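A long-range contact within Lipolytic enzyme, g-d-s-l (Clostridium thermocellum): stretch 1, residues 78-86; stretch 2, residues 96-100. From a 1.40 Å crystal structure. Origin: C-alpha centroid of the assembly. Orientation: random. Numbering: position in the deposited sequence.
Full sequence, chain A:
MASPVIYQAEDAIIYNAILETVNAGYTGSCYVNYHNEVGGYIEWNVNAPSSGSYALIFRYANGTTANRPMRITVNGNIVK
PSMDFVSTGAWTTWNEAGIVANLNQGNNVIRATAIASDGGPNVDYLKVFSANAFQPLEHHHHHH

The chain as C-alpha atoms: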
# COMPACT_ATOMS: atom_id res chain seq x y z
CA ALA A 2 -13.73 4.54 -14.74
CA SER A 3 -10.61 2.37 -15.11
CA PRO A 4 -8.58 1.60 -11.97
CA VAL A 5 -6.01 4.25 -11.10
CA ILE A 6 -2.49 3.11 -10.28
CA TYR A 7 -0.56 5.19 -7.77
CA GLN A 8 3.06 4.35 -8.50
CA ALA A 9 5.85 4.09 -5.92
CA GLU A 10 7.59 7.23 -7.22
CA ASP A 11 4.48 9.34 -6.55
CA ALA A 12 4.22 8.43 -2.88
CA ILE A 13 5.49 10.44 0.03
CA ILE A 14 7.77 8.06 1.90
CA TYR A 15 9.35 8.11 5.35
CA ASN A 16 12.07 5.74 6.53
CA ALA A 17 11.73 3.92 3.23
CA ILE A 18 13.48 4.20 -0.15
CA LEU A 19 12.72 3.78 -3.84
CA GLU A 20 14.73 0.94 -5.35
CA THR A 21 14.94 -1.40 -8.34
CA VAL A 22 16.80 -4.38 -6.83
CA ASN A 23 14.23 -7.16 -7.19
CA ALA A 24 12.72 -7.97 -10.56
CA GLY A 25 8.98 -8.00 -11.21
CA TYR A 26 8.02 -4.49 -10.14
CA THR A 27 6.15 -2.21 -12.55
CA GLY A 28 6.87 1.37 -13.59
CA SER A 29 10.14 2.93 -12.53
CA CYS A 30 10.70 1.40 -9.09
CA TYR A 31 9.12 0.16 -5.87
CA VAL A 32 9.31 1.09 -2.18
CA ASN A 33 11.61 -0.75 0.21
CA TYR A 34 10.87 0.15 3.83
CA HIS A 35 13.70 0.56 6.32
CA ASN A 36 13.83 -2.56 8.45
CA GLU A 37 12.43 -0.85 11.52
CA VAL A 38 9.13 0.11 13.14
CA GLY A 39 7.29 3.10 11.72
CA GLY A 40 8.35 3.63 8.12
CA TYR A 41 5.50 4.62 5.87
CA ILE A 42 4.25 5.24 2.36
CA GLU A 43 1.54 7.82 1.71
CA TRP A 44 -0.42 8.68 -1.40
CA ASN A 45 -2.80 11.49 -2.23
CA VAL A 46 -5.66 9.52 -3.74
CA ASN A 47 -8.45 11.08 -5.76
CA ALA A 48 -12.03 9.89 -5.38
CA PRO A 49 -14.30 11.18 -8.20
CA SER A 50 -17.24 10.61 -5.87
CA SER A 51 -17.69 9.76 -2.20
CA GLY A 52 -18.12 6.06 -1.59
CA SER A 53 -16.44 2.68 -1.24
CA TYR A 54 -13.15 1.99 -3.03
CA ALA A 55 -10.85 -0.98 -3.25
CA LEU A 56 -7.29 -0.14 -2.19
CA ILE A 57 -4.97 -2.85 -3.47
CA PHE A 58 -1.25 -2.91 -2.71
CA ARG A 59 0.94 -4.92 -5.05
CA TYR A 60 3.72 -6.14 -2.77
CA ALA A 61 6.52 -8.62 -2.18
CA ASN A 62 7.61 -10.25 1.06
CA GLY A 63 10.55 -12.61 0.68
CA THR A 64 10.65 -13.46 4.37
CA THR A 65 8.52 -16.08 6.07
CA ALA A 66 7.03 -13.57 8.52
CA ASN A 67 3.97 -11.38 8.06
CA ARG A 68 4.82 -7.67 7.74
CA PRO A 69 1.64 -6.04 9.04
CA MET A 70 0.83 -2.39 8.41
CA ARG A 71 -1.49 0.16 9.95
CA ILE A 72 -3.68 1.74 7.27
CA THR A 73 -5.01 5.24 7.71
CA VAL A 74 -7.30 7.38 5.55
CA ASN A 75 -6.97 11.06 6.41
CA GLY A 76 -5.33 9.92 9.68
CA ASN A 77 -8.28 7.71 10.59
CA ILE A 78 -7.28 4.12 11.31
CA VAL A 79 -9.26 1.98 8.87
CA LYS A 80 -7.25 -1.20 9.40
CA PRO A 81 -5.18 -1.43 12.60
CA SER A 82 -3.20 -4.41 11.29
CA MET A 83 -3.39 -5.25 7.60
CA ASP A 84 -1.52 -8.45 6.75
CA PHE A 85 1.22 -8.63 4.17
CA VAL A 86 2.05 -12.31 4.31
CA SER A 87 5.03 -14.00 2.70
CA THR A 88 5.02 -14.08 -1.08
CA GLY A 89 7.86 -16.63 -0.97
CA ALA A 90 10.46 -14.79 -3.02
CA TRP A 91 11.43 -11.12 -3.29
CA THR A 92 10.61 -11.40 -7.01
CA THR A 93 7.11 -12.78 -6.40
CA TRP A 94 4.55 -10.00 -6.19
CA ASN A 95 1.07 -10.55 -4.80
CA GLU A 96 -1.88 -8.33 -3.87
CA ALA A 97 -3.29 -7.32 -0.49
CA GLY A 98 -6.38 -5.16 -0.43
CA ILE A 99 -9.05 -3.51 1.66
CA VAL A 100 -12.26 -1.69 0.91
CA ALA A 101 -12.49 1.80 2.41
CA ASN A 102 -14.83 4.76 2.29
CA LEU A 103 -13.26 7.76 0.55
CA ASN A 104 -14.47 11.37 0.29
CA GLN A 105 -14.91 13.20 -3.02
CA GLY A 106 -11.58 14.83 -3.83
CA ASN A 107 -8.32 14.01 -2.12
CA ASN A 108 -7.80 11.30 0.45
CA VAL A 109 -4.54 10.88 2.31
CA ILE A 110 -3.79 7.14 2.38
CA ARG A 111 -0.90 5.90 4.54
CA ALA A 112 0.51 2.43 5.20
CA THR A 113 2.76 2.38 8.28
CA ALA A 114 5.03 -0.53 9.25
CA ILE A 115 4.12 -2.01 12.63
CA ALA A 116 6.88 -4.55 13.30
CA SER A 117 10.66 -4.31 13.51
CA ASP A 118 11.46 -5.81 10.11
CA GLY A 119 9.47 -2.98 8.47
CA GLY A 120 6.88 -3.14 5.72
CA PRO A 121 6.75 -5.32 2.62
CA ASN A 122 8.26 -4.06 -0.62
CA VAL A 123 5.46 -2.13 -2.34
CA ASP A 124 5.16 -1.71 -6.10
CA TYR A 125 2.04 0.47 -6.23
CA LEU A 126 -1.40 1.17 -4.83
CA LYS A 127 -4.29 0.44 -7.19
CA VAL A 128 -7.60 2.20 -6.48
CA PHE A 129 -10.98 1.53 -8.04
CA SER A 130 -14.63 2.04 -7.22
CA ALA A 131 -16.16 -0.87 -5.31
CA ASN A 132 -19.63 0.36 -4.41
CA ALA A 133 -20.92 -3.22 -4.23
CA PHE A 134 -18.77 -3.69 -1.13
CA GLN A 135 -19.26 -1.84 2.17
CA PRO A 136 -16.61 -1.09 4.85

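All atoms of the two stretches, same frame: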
# COMPACT_ATOMS: atom_id res chain seq x y z
N ILE A 78 -7.72 5.51 11.43
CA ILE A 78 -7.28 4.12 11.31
C ILE A 78 -8.42 3.30 10.72
O ILE A 78 -9.48 3.16 11.35
CB ILE A 78 -6.81 3.54 12.66
CG1 ILE A 78 -5.66 4.39 13.22
CG2 ILE A 78 -6.35 2.09 12.48
CD1 ILE A 78 -5.30 4.06 14.68
N VAL A 79 -8.23 2.79 9.51
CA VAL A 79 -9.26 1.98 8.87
C VAL A 79 -8.94 0.49 8.98
O VAL A 79 -9.84 -0.34 8.94
CB VAL A 79 -9.55 2.41 7.41
CG1 VAL A 79 -10.04 3.86 7.37
CG2 VAL A 79 -8.33 2.23 6.51
N LYS A 80 -7.66 0.17 9.13
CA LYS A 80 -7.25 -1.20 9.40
C LYS A 80 -6.06 -1.15 10.35
O LYS A 80 -4.97 -0.80 9.93
CB LYS A 80 -6.92 -1.94 8.09
CG LYS A 80 -6.70 -3.45 8.23
CD LYS A 80 -7.95 -4.20 8.68
CE LYS A 80 -7.63 -5.66 9.01
NZ LYS A 80 -7.13 -6.43 7.83
N PRO A 81 -6.28 -1.46 11.64
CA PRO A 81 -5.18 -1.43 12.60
C PRO A 81 -4.00 -2.32 12.22
O PRO A 81 -2.85 -1.93 12.42
CB PRO A 81 -5.83 -1.92 13.90
CG PRO A 81 -7.28 -1.55 13.74
CD PRO A 81 -7.57 -1.79 12.29
N SER A 82 -4.27 -3.49 11.66
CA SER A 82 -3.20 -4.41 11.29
C SER A 82 -3.56 -5.19 10.04
O SER A 82 -4.18 -6.26 10.10
CB SER A 82 -2.88 -5.36 12.45
OG SER A 82 -1.70 -6.08 12.18
N MET A 83 -3.19 -4.62 8.90
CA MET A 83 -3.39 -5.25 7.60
C MET A 83 -2.22 -6.18 7.32
O MET A 83 -1.05 -5.78 7.41
CB MET A 83 -3.48 -4.18 6.50
CG MET A 83 -3.76 -4.76 5.13
SD MET A 83 -4.03 -3.44 3.94
CE MET A 83 -4.18 -4.42 2.46
N ASP A 84 -2.54 -7.44 7.01
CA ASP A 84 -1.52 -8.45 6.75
C ASP A 84 -0.89 -8.33 5.38
O ASP A 84 -1.57 -8.08 4.37
CB ASP A 84 -2.12 -9.85 6.91
CG ASP A 84 -2.55 -10.15 8.33
OD1 ASP A 84 -1.98 -9.58 9.27
OD2 ASP A 84 -3.49 -10.96 8.49
N PHE A 85 0.43 -8.51 5.38
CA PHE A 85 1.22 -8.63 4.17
C PHE A 85 2.07 -9.87 4.34
O PHE A 85 3.24 -9.82 4.74
CB PHE A 85 2.05 -7.37 3.96
CG PHE A 85 1.21 -6.17 3.62
CD1 PHE A 85 0.93 -5.86 2.30
CD2 PHE A 85 0.64 -5.39 4.64
CE1 PHE A 85 0.13 -4.77 1.97
CE2 PHE A 85 -0.16 -4.31 4.32
CZ PHE A 85 -0.41 -4.00 2.98
N VAL A 86 1.45 -11.01 4.05
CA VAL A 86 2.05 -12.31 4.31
C VAL A 86 3.15 -12.60 3.30
O VAL A 86 3.24 -11.94 2.25
CB VAL A 86 1.00 -13.46 4.35
CG1 VAL A 86 -0.07 -13.18 5.40
CG2 VAL A 86 0.35 -13.68 2.98
N GLU A 96 -1.01 -9.45 -4.22
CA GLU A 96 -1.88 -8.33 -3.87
C GLU A 96 -2.41 -8.49 -2.45
O GLU A 96 -2.67 -9.61 -2.01
CB GLU A 96 -3.07 -8.28 -4.82
CG GLU A 96 -2.77 -7.88 -6.27
CD GLU A 96 -4.05 -7.80 -7.10
OE1 GLU A 96 -4.97 -8.61 -6.89
OE2 GLU A 96 -4.13 -6.93 -7.99
N ALA A 97 -2.56 -7.38 -1.76
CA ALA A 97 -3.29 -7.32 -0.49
C ALA A 97 -4.15 -6.08 -0.54
O ALA A 97 -3.66 -4.99 -0.86
CB ALA A 97 -2.33 -7.28 0.70
N GLY A 98 -5.43 -6.24 -0.24
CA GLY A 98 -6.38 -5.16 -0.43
C GLY A 98 -7.36 -5.00 0.71
O GLY A 98 -7.59 -5.93 1.49
N ILE A 99 -7.92 -3.80 0.79
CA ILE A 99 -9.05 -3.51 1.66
C ILE A 99 -10.05 -2.67 0.89
O ILE A 99 -9.72 -2.09 -0.15
CB ILE A 99 -8.65 -2.75 2.97
CG1 ILE A 99 -7.95 -1.42 2.66
CG2 ILE A 99 -7.81 -3.63 3.89
CD1 ILE A 99 -7.83 -0.50 3.86
N VAL A 100 -11.27 -2.62 1.40
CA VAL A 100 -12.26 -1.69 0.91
C VAL A 100 -12.39 -0.59 1.96
O VAL A 100 -12.47 -0.87 3.15
CB VAL A 100 -13.61 -2.39 0.64
CG1 VAL A 100 -14.66 -1.39 0.23
CG2 VAL A 100 -13.44 -3.44 -0.45

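At the centre of this contact lies Met 83, whose side chain reaches from the first stretch onto the strand formed by residues 96-100. Its three chi angles are all t, so the chain is fully extended, and a long, unbranched side chain in this form can carry its terminal methyl well away from its own backbone. The end of the side chain, sulfur and methyl, settles beside the strand between Ala 97 and Ile 99: Met 83 CE lies 3.8 Å from Ala 97 CB, and Met 83 SD lies 3.8 Å from Ile 99 CG2. Both are ordinary van der Waals distances. The methyl also packs against the backbone, with Met 83 CE 3.4 Å from Ala 97 O and 3.5 Å from Gly 98 N.

The strand's alternation explains which of its residues take part. Ala 97 and Ile 99 direct their CA-to-CB bonds toward the first stretch, whereas that of Glu 96 points away, and the carboxylate-bearing side chain is left exposed. Gly 98, between the two inward residues, has no side chain; it offers the methionine methyl only backbone.

Ala 97 is small, and its single methyl meets several neighbours at once. Besides Met 83, it touches the ring of Phe 85, with Phe 85 CE1 3.7 Å from Ala 97 CB. The CA-to-CB bond of Phe 85 points sideways, but the length of the aromatic side chain brings its end nearer the strand. The methyl approaches the ring obliquely.

Ile 99 is the larger partner, and more of its surface is covered than that of any other residue here. Its branched side chain, with chi1 p and chi2 t, spans two neighbours: CG2 meets the methionine sulfur, while Ile 99 CD1 lies 3.8 Å from Val 79 CG2. The beta-branched Val 79 thus extends the apolar packing toward the exposed margin.

Also at the margin, Lys 80 makes its closest approach through CG: Lys 80 CG lies 4.5 Å from Ile 99 CG2, a loose contact. The side chain bends, so that Lys 80 NZ is 4.9 Å from the same Ile 99 CG2, and no polar partner for it lies on the strand. Asp 84 marks the polar edge in another way: its backbone Asp 84 O lies 3.8 Å from Ala 97 CB, while its carboxylate stays clear of the strand and OD1 is hydrogen-bonded elsewhere in the structure.

No hydrogen bond joins the two stretches. Although their touching parts run nearly antiparallel, they meet through side-chain packing, not as paired strands.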